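Local structure of putative signal recognition particle protein (Chaetomium thermophilum, 5CK4) at residues T125-Q128 with H129-N132; S187-Y190 with D191-S195; S230-K233 with S234-H238; K277-F281 with E282-E286. The protein is the beta subunit of the signal recognition particle receptor, an Arf-like GTPase that binds guanine nucleotide and belongs to the protein translocation machinery of secretory membranes. All coordinates share one frame; numbering follows the deposited sequence. Where two conformers were deposited one is given.

Contact 1: T125-Q128 with H129-N132; sequences TTLQ and HLLN
Gln128 and Leu131 lie alongside one another and point the same way, the amide of Gln128 resting on the CD1 methyl of Leu131 with OE1 3.7 Å from CD1. A bend in the glutamine chain (chi2 -42°) carries its amide to that methyl, and NE2 turns back to bond to Gly124 O. On another flank of the helix the His129 ring lies near backbone carbonyls, its CD2 3.5 Å from Thr125 O. The ring reaches back there because CG lies beside the backbone N (chi1 -64°); NE2 is held by the hydroxyl of Tyr97. Leu127 and Leu130 meet more loosely through their methyls, CD2 to CD1 at 4.4 Å. All of this belongs to helix 123-131, which packs against the central sheet of this P-loop GTPase. The backbone bonding here is of mixed spacing: Leu130 N bonds to Leu127 O at 3.0 Å, an i-to-i+3 pairing, while the bonds from Leu131 N to Leu127 O and to Gln128 O are both weak. Leu130 is buried against Leu23, Ile25, Leu162 and Val165 of the sheet, and Leu127 faces Asp191 and Val192 of helix 180-201.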
loop_
_atom_site.group_PDB
_atom_site.type_symbol
_atom_site.label_atom_id
_atom_site.label_comp_id
_atom_site.label_asym_id
_atom_site.label_seq_id
_atom_site.Cartn_x
_atom_site.Cartn_y
_atom_site.Cartn_z
ATOM N N THR A 125 0.743 -9.389 10.904
ATOM C CA THR A 125 2.193 -9.215 10.924
ATOM C C THR A 125 2.637 -7.967 10.173
ATOM O O THR A 125 3.501 -7.217 10.628
ATOM C CB THR A 125 2.874 -10.398 10.234
ATOM O OG1 THR A 125 2.453 -11.618 10.854
ATOM C CG2 THR A 125 4.385 -10.275 10.330
ATOM N N THR A 126 2.041 -7.763 9.006
ATOM C CA THR A 126 2.385 -6.635 8.153
ATOM C C THR A 126 1.939 -5.327 8.794
ATOM O O THR A 126 2.675 -4.336 8.808
ATOM C CB THR A 126 1.718 -6.782 6.781
ATOM O OG1 THR A 126 2.144 -8.011 6.184
ATOM C CG2 THR A 126 2.097 -5.628 5.879
ATOM N N LEU A 127 0.729 -5.335 9.340
ATOM C CA LEU A 127 0.182 -4.154 9.989
ATOM C C LEU A 127 1.037 -3.700 11.183
ATOM O O LEU A 127 1.103 -2.506 11.481
ATOM C CB LEU A 127 -1.273 -4.396 10.422
ATOM C CG LEU A 127 -2.326 -4.649 9.333
ATOM C CD1 LEU A 127 -3.679 -4.933 9.970
ATOM C CD2 LEU A 127 -2.436 -3.472 8.352
ATOM N N GLN A 128 1.695 -4.646 11.853
ATOM C CA GLN A 128 2.513 -4.318 13.017
ATOM C C GLN A 128 3.690 -3.431 12.644
ATOM O O GLN A 128 4.051 -2.542 13.400
ATOM C CB GLN A 128 2.997 -5.578 13.735
ATOM C CG GLN A 128 1.876 -6.418 14.318
ATOM C CD GLN A 128 0.800 -5.587 14.992
ATOM O OE1 GLN A 128 1.004 -5.046 16.083
ATOM N NE2 GLN A 128 -0.359 -5.481 14.344
ATOM N N HIS A 129 4.275 -3.662 11.472
ATOM C CA HIS A 129 5.325 -2.783 10.963
ATOM C C HIS A 129 4.834 -1.344 10.792
ATOM O O HIS A 129 5.590 -0.396 10.981
ATOM C CB HIS A 129 5.858 -3.291 9.620
ATOM C CG HIS A 129 6.525 -4.632 9.694
ATOM N ND1 HIS A 129 7.573 -4.897 10.551
ATOM C CD2 HIS A 129 6.308 -5.776 9.003
ATOM C CE1 HIS A 129 7.963 -6.149 10.394
ATOM N NE2 HIS A 129 7.214 -6.704 9.458
ATOM N N LEU A 130 3.570 -1.184 10.410
ATOM C CA LEU A 130 3.043 0.139 10.090
ATOM C C LEU A 130 2.714 0.960 11.339
ATOM O O LEU A 130 2.597 2.173 11.271
ATOM C CB LEU A 130 1.831 0.024 9.156
ATOM C CG LEU A 130 2.131 -0.784 7.877
ATOM C CD1 LEU A 130 0.894 -1.013 6.996
ATOM C CD2 LEU A 130 3.230 -0.124 7.073
ATOM N N LEU A 131 2.592 0.291 12.483
ATOM C CA LEU A 131 2.276 0.969 13.744
ATOM C C LEU A 131 3.502 1.610 14.392
ATOM O O LEU A 131 3.386 2.544 15.191
ATOM C CB LEU A 131 1.644 -0.028 14.718
ATOM C CG LEU A 131 0.252 -0.545 14.328
ATOM C CD1 LEU A 131 -0.179 -1.684 15.250
ATOM C CD2 LEU A 131 -0.754 0.597 14.383
ATOM N N ASN A 132 4.674 1.106 14.026
ATOM C CA ASN A 132 5.934 1.450 14.672
ATOM C C ASN A 132 6.449 2.832 14.261
ATOM O O ASN A 132 6.625 3.097 13.076
ATOM C CB ASN A 132 6.964 0.376 14.300
ATOM C CG ASN A 132 8.156 0.351 15.230
ATOM O OD1 ASN A 132 8.617 1.387 15.706
ATOM N ND2 ASN A 132 8.672 -0.845 15.484
#

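Contact 2: S187-Y190 with D191-S195; sequences SYLY and DVLLS
Four i-to-i+4 backbone bonds join residues 187-190 to 191-194 in a regular alpha helix; the straightest runs from Leu193 N to Leu189 O at 2.9 Å, with 176° at the hydrogen. Three side-chain pairs follow the same spacing. Leu189 and Leu193 cross at a slant, CD1 of the first lying 3.9 Å from CG of the second. The Tyr188 ring meets Val192 obliquely, its CE1 3.9 Å from Val192 CG2. Tyr190 and Leu194 instead run side by side, with both CG atoms opposite their own backbone N (chi1 -168° and -172°), and Tyr190 CE1 meets Leu194 CD2 at 4.0 Å. On the more polar flank, a water bridges Ser187 OG and Asp191 OD2, donating to the carboxylate. Ser195 OG donates to Asp191 O at 2.8 Å, and Ser195 N reaches the same oxygen from the opposite face of its plane, giving this carbonyl two donors. The phenol of Tyr190 is held by Gly269 O and Leu271 N. Within the P-loop GTPase fold, helix 180-201 is wedged between two others: Leu127 of helix 123-131 meets Asp191 and Val192, Leu236 of helix 229-249 meets Leu189, and Ile25 of strand 21-25 lies against Tyr188 and Val192.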
loop_
_atom_site.group_PDB
_atom_site.type_symbol
_atom_site.label_atom_id
_atom_site.label_comp_id
_atom_site.label_asym_id
_atom_site.label_seq_id
_atom_site.Cartn_x
_atom_site.Cartn_y
_atom_site.Cartn_z
ATOM N N SER A 187 -11.354 -3.013 3.058
ATOM C CA SER A 187 -11.193 -3.320 4.474
ATOM C C SER A 187 -9.710 -3.438 4.847
ATOM O O SER A 187 -9.273 -2.923 5.873
ATOM C CB SER A 187 -11.958 -4.597 4.826
ATOM O OG SER A 187 -11.832 -4.880 6.198
ATOM N N TYR A 188 -8.942 -4.118 4.005
ATOM C CA TYR A 188 -7.493 -4.235 4.194
ATOM C C TYR A 188 -6.821 -2.877 4.086
ATOM O O TYR A 188 -6.012 -2.497 4.945
ATOM C CB TYR A 188 -6.905 -5.181 3.150
ATOM C CG TYR A 188 -5.501 -5.679 3.429
ATOM C CD1 TYR A 188 -4.816 -5.329 4.592
ATOM C CD2 TYR A 188 -4.862 -6.507 2.518
ATOM C CE1 TYR A 188 -3.523 -5.790 4.832
ATOM C CE2 TYR A 188 -3.582 -6.965 2.740
ATOM C CZ TYR A 188 -2.917 -6.609 3.904
ATOM O OH TYR A 188 -1.644 -7.106 4.116
ATOM N N LEU A 189 -7.161 -2.136 3.036
ATOM C CA LEU A 189 -6.598 -0.796 2.854
ATOM C C LEU A 189 -6.934 0.107 4.046
ATOM O O LEU A 189 -6.088 0.893 4.518
ATOM C CB LEU A 189 -7.109 -0.185 1.540
ATOM C CG LEU A 189 -6.638 1.244 1.237
ATOM C CD1 LEU A 189 -5.112 1.309 1.154
ATOM C CD2 LEU A 189 -7.269 1.682 -0.071
ATOM N N TYR A 190 -8.166 0.007 4.540
ATOM C CA TYR A 190 -8.557 0.773 5.718
ATOM C C TYR A 190 -7.577 0.532 6.869
ATOM O O TYR A 190 -7.089 1.484 7.473
ATOM C CB TYR A 190 -9.994 0.419 6.154
ATOM C CG TYR A 190 -10.608 1.366 7.190
ATOM C CD1 TYR A 190 -10.291 1.263 8.541
ATOM C CD2 TYR A 190 -11.516 2.347 6.812
ATOM C CE1 TYR A 190 -10.856 2.130 9.486
ATOM C CE2 TYR A 190 -12.089 3.205 7.749
ATOM C CZ TYR A 190 -11.755 3.094 9.079
ATOM O OH TYR A 190 -12.324 3.951 10.013
ATOM N N ASP A 191 -7.286 -0.737 7.157
ATOM C CA ASP A 191 -6.385 -1.087 8.254
ATOM C C ASP A 191 -4.963 -0.596 8.019
ATOM O O ASP A 191 -4.281 -0.189 8.954
ATOM C CB ASP A 191 -6.352 -2.604 8.495
ATOM C CG ASP A 191 -7.639 -3.131 9.096
ATOM O OD1 ASP A 191 -8.375 -2.339 9.715
ATOM O OD2 ASP A 191 -7.908 -4.342 8.939
ATOM N N VAL A 192 -4.512 -0.660 6.771
ATOM C CA VAL A 192 -3.175 -0.184 6.420
ATOM C C VAL A 192 -3.042 1.313 6.712
ATOM O O VAL A 192 -2.131 1.743 7.426
ATOM C CB VAL A 192 -2.827 -0.490 4.938
ATOM C CG1 VAL A 192 -1.686 0.373 4.448
ATOM C CG2 VAL A 192 -2.477 -1.987 4.770
ATOM N N LEU A 193 -3.950 2.103 6.144
ATOM C CA LEU A 193 -3.946 3.547 6.369
ATOM C C LEU A 193 -4.193 3.931 7.838
ATOM O O LEU A 193 -3.571 4.870 8.352
ATOM C CB LEU A 193 -4.965 4.220 5.439
ATOM C CG LEU A 193 -4.692 4.014 3.943
ATOM C CD1 LEU A 193 -5.701 4.784 3.096
ATOM C CD2 LEU A 193 -3.276 4.470 3.603
ATOM N N LEU A 194 -5.109 3.240 8.515
ATOM C CA LEU A 194 -5.377 3.565 9.926
ATOM C C LEU A 194 -4.147 3.268 10.781
ATOM O O LEU A 194 -3.853 3.981 11.735
ATOM C CB LEU A 194 -6.582 2.784 10.464
ATOM C CG LEU A 194 -7.036 3.203 11.868
ATOM C CD1 LEU A 194 -7.511 4.679 11.864
ATOM C CD2 LEU A 194 -8.127 2.279 12.416
ATOM N N SER A 195 -3.417 2.220 10.422
ATOM C CA SER A 195 -2.192 1.881 11.153
ATOM C C SER A 195 -1.160 3.009 11.014
ATOM O O SER A 195 -0.542 3.414 11.991
ATOM C CB SER A 195 -1.612 0.553 10.662
ATOM O OG SER A 195 -2.460 -0.522 11.034
HETATM O O HOH W 1 -9.529 -6.012 7.287
#

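Contact 3: S230-K233 with S234-H238; sequences SLVK and SRLEH
Lys233 and Glu237 form an i-to-i+4 salt bridge, NZ standing 2.9 Å from OE2 on the syn side of the carboxylate and 23° out of its plane. The lysine chain runs extended until a bend at chi4 (-82°) brings the ammonium to the acid. A water bonded to NZ and OE1 closes a second link between the two side chains. Both charged groups have further partners in the 277-286 region: NZ pairs with Glu282 OE1, and OE2 accepts from Phe281 N, which probably favours the charged forms. The apolar pairing lies on the face of helix 229-249 turned toward the central sheet of this P-loop GTPase, where Val232 and Leu236 extend side by side, CG1 3.7 Å from CD1. Val232 also rests on Ala218 and Val293 of the sheet, while Leu236 touches Ile216 of the sheet and Leu189 of helix 180-201. On another flank Leu231 crosses Arg235 at a slant, with CD2 4.1 Å from NE. Hydrogen bonding is otherwise that of a regular alpha helix, represented by Arg235 N to Leu231 O at 2.9 Å. His238 ND1 adds a side-chain bond of 2.8 Å to Ser234 O, close to its own ring plane; His238 N reaches that oxygen from the opposite face.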
loop_
_atom_site.group_PDB
_atom_site.type_symbol
_atom_site.label_atom_id
_atom_site.label_comp_id
_atom_site.label_asym_id
_atom_site.label_seq_id
_atom_site.Cartn_x
_atom_site.Cartn_y
_atom_site.Cartn_z
ATOM N N SER A 230 -8.800 6.495 -11.913
ATOM C CA SER A 230 -9.606 7.573 -11.335
ATOM C C SER A 230 -10.900 7.019 -10.721
ATOM O O SER A 230 -11.388 7.522 -9.707
ATOM C CB SER A 230 -9.925 8.646 -12.387
ATOM O OG SER A 230 -10.739 8.107 -13.410
ATOM N N LEU A 231 -11.449 5.978 -11.341
ATOM C CA LEU A 231 -12.622 5.301 -10.790
ATOM C C LEU A 231 -12.260 4.399 -9.600
ATOM O O LEU A 231 -13.041 4.270 -8.654
ATOM C CB LEU A 231 -13.340 4.498 -11.881
ATOM C CG LEU A 231 -14.566 5.184 -12.475
ATOM C CD1 LEU A 231 -15.114 4.383 -13.649
ATOM C CD2 LEU A 231 -15.621 5.360 -11.393
ATOM N N VAL A 232 -11.087 3.771 -9.651
ATOM C CA VAL A 232 -10.590 3.000 -8.505
ATOM C C VAL A 232 -10.503 3.937 -7.294
ATOM O O VAL A 232 -10.944 3.606 -6.178
ATOM C CB VAL A 232 -9.184 2.394 -8.781
ATOM C CG1 VAL A 232 -8.582 1.832 -7.505
ATOM C CG2 VAL A 232 -9.242 1.306 -9.852
ATOM N N LYS A 233 -9.961 5.127 -7.531
ATOM C CA LYS A 233 -9.834 6.139 -6.478
ATOM C C LYS A 233 -11.183 6.503 -5.841
ATOM O O LYS A 233 -11.313 6.453 -4.625
ATOM C CB LYS A 233 -9.147 7.403 -7.013
ATOM C CG LYS A 233 -8.939 8.509 -5.958
ATOM C CD LYS A 233 -8.211 9.705 -6.566
ATOM C CE LYS A 233 -7.647 10.633 -5.492
ATOM N NZ LYS A 233 -8.665 11.583 -4.956
ATOM N N SER A 234 -12.176 6.865 -6.655
ATOM C CA SER A 234 -13.470 7.275 -6.112
ATOM C C SER A 234 -14.234 6.112 -5.459
ATOM O O SER A 234 -14.879 6.292 -4.427
ATOM C CB SER A 234 -14.330 7.970 -7.178
ATOM O OG SER A 234 -14.684 7.077 -8.215
ATOM N N ARG A 235 -14.150 4.921 -6.034
ATOM C CA ARG A 235 -14.829 3.764 -5.440
ATOM C C ARG A 235 -14.222 3.367 -4.094
ATOM O O ARG A 235 -14.944 3.019 -3.152
ATOM C CB ARG A 235 -14.816 2.578 -6.392
ATOM C CG ARG A 235 -15.771 2.784 -7.550
ATOM C CD ARG A 235 -16.002 1.516 -8.325
ATOM N NE ARG A 235 -16.612 1.821 -9.608
ATOM C CZ ARG A 235 -16.860 0.917 -10.551
ATOM N NH1 ARG A 235 -16.549 -0.356 -10.349
ATOM N NH2 ARG A 235 -17.418 1.291 -11.694
ATOM N N LEU A 236 -12.904 3.416 -4.011
ATOM C CA LEU A 236 -12.217 3.144 -2.742
ATOM C C LEU A 236 -12.552 4.202 -1.696
ATOM O O LEU A 236 -12.794 3.874 -0.528
ATOM C CB LEU A 236 -10.703 3.069 -2.940
ATOM C CG LEU A 236 -10.112 1.813 -3.615
ATOM C CD1 LEU A 236 -8.613 1.974 -3.793
ATOM C CD2 LEU A 236 -10.422 0.541 -2.835
ATOM N N GLU A 237 -12.566 5.467 -2.114
ATOM C CA GLU A 237 -12.843 6.567 -1.191
ATOM C C GLU A 237 -14.244 6.451 -0.613
ATOM O O GLU A 237 -14.465 6.675 0.585
ATOM C CB GLU A 237 -12.669 7.918 -1.892
ATOM C CG GLU A 237 -11.200 8.310 -2.001
ATOM C CD GLU A 237 -10.969 9.501 -2.879
ATOM O OE1 GLU A 237 -11.864 9.846 -3.686
ATOM O OE2 GLU A 237 -9.881 10.102 -2.759
ATOM N N HIS A 238 -15.198 6.106 -1.460
ATOM C CA HIS A 238 -16.551 5.929 -0.967
ATOM C C HIS A 238 -16.654 4.720 -0.035
ATOM O O HIS A 238 -17.382 4.756 0.962
ATOM C CB HIS A 238 -17.556 5.864 -2.118
ATOM C CG HIS A 238 -17.880 7.210 -2.703
ATOM N ND1 HIS A 238 -17.232 7.720 -3.808
ATOM C CD2 HIS A 238 -18.767 8.159 -2.321
ATOM C CE1 HIS A 238 -17.717 8.915 -4.093
ATOM N NE2 HIS A 238 -18.651 9.206 -3.205
HETATM O O HOH W 2 -11.779 11.170 -5.915
#

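Contact 4: K277-F281 with E282-E286; sequences KEFKF and EEMME
Phe279 gives the contact its close-packed part, meeting Glu283 and Met284 with different portions of one ring. Met284 places SD at the ring edge, 3.9 Å from CE1 and 78° off the normal, an edge-on Met-aromatic contact. The Glu283 side chain crosses that of Phe279 at about a right angle, CD 3.8 Å from CD1, with carboxylate and ring planes 41° apart. Phe279 and Phe281 both turn inward: Leu240 of helix 229-249 lies against both, and Phe281 also packs on Leu189 and Leu193 of helix 180-201. The backbone winds here into a 3-10 segment, with Glu283 N bonded to Lys280 O at 2.9 Å and Met284 N to Phe281 O at 3.1 Å. Glu283 also bends back on the chain, OE1 accepting from Lys280 N at 3.3 Å from above the carboxylate plane. The outer side is looser. Exposed Lys280 and Glu282 meet through CB and OE1 at 3.8 Å, and their charged ends, NZ and OE1, remain 6.8 Å apart; Glu282 pairs with Lys233 instead. Ser276, Ala273 and Arg244 complete the grip on Glu283. Such donors would be expected to stabilise its negative charge even though it lies next to an aromatic ring, tying this loop to helix 229-249.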
loop_
_atom_site.group_PDB
_atom_site.type_symbol
_atom_site.label_atom_id
_atom_site.label_comp_id
_atom_site.label_asym_id
_atom_site.label_seq_id
_atom_site.Cartn_x
_atom_site.Cartn_y
_atom_site.Cartn_z
ATOM N N LYS A 277 -16.285 15.303 6.115
ATOM C CA LYS A 277 -17.652 14.865 5.822
ATOM C C LYS A 277 -17.748 13.944 4.604
ATOM O O LYS A 277 -18.789 13.336 4.354
ATOM C CB LYS A 277 -18.577 16.072 5.650
ATOM C CG LYS A 277 -18.704 16.927 6.902
ATOM C CD LYS A 277 -19.144 16.099 8.098
ATOM C CE LYS A 277 -19.217 16.948 9.362
ATOM N NZ LYS A 277 -19.320 16.109 10.595
ATOM N N GLU A 278 -16.675 13.881 3.825
ATOM C CA GLU A 278 -16.579 12.943 2.710
ATOM C C GLU A 278 -15.121 12.560 2.568
ATOM O O GLU A 278 -14.280 13.435 2.335
ATOM C CB GLU A 278 -17.103 13.563 1.399
ATOM C CG GLU A 278 -18.624 13.692 1.311
ATOM C CD GLU A 278 -19.143 14.066 -0.081
ATOM O OE1 GLU A 278 -18.331 14.120 -1.029
ATOM O OE2 GLU A 278 -20.370 14.297 -0.225
ATOM N N PHE A 279 -14.821 11.266 2.715
ATOM C CA PHE A 279 -13.445 10.808 2.687
ATOM C C PHE A 279 -12.775 11.058 1.343
ATOM O O PHE A 279 -13.342 10.740 0.305
ATOM C CB PHE A 279 -13.301 9.313 3.016
ATOM C CG PHE A 279 -11.867 8.875 3.062
ATOM C CD1 PHE A 279 -11.106 9.084 4.212
ATOM C CD2 PHE A 279 -11.254 8.301 1.938
ATOM C CE1 PHE A 279 -9.770 8.711 4.267
ATOM C CE2 PHE A 279 -9.924 7.930 1.981
ATOM C CZ PHE A 279 -9.171 8.133 3.143
ATOM N N LYS A 280 -11.558 11.603 1.387
ATOM C CA LYS A 280 -10.711 11.743 0.201
ATOM C C LYS A 280 -9.301 11.347 0.601
ATOM O O LYS A 280 -8.881 11.654 1.703
ATOM C CB LYS A 280 -10.687 13.195 -0.300
ATOM C CG LYS A 280 -12.039 13.757 -0.699
ATOM C CD LYS A 280 -12.582 13.087 -1.950
ATOM C CE LYS A 280 -13.920 13.730 -2.332
ATOM N NZ LYS A 280 -14.380 13.308 -3.676
ATOM N N PHE A 281 -8.560 10.681 -0.277
ATOM C CA PHE A 281 -7.190 10.289 0.068
ATOM C C PHE A 281 -6.331 11.505 0.420
ATOM O O PHE A 281 -5.414 11.434 1.258
ATOM C CB PHE A 281 -6.554 9.483 -1.066
ATOM C CG PHE A 281 -7.078 8.082 -1.165
ATOM C CD1 PHE A 281 -6.918 7.191 -0.106
ATOM C CD2 PHE A 281 -7.739 7.651 -2.303
ATOM C CE1 PHE A 281 -7.407 5.892 -0.197
ATOM C CE2 PHE A 281 -8.220 6.351 -2.403
ATOM C CZ PHE A 281 -8.067 5.474 -1.345
ATOM N N GLU A 282 -6.650 12.633 -0.202
ATOM C CA GLU A 282 -5.906 13.857 0.051
ATOM C C GLU A 282 -5.997 14.301 1.507
ATOM O O GLU A 282 -5.102 14.983 2.028
ATOM C CB GLU A 282 -6.377 14.983 -0.872
ATOM C CG GLU A 282 -5.884 14.840 -2.314
ATOM C CD GLU A 282 -6.706 13.855 -3.143
ATOM O OE1 GLU A 282 -7.687 13.287 -2.624
ATOM O OE2 GLU A 282 -6.365 13.660 -4.332
ATOM N N GLU A 283 -7.074 13.927 2.178
ATOM C CA GLU A 283 -7.250 14.394 3.550
ATOM C C GLU A 283 -6.207 13.763 4.494
ATOM O O GLU A 283 -5.940 14.273 5.591
ATOM C CB GLU A 283 -8.684 14.147 4.009
ATOM C CG GLU A 283 -8.966 12.840 4.732
ATOM C CD GLU A 283 -10.439 12.753 5.145
ATOM O OE1 GLU A 283 -11.296 13.102 4.301
ATOM O OE2 GLU A 283 -10.743 12.367 6.299
ATOM N N MET A 284 -5.581 12.677 4.047
ATOM C CA MET A 284 -4.537 12.025 4.845
ATOM C C MET A 284 -3.258 12.847 4.969
ATOM O O MET A 284 -2.381 12.530 5.794
ATOM C CB MET A 284 -4.221 10.631 4.298
ATOM C CG MET A 284 -5.447 9.696 4.223
ATOM S SD MET A 284 -6.287 9.455 5.818
ATOM C CE MET A 284 -5.037 8.564 6.767
ATOM N N MET A 285 -3.148 13.914 4.180
ATOM C CA MET A 285 -2.004 14.812 4.319
ATOM C C MET A 285 -2.033 15.561 5.652
ATOM O O MET A 285 -1.027 16.107 6.089
ATOM C CB MET A 285 -1.911 15.783 3.139
ATOM C CG MET A 285 -1.370 15.122 1.877
ATOM S SD MET A 285 0.344 14.560 2.054
ATOM C CE MET A 285 1.158 16.084 2.513
ATOM N N GLU A 286 -3.179 15.556 6.319
ATOM C CA GLU A 286 -3.264 16.134 7.655
ATOM C C GLU A 286 -2.318 15.374 8.597
ATOM O O GLU A 286 -1.865 15.910 9.606
ATOM C CB GLU A 286 -4.710 16.067 8.154
ATOM C CG GLU A 286 -4.952 16.661 9.521
ATOM C CD GLU A 286 -6.341 17.250 9.643
ATOM O OE1 GLU A 286 -6.872 17.720 8.613
ATOM O OE2 GLU A 286 -6.904 17.240 10.759
#

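Overall arrangement
The contacts follow one another along the chain, each closing before the next opens: contact 1 in helix 123-131 and the residue after it, contact 2 within helix 180-201, contact 3 near the start of helix 229-249, and contact 4 in the loop leading to strand 291-295. Contact 2 is the hub, touching the other three with centres 11, 15 and 14 Å away, whereas contacts 1 and 3 lie on opposite sides of the chain's centre, about 25 Å apart between centres. Contacts 3 and 4 are joined by polar links as well as packing. Contacts 1 to 3 form part of the helical layer beside the central sheet of the GTPase fold, and contact 4 is a loop packed on it, all outside the nucleotide pocket.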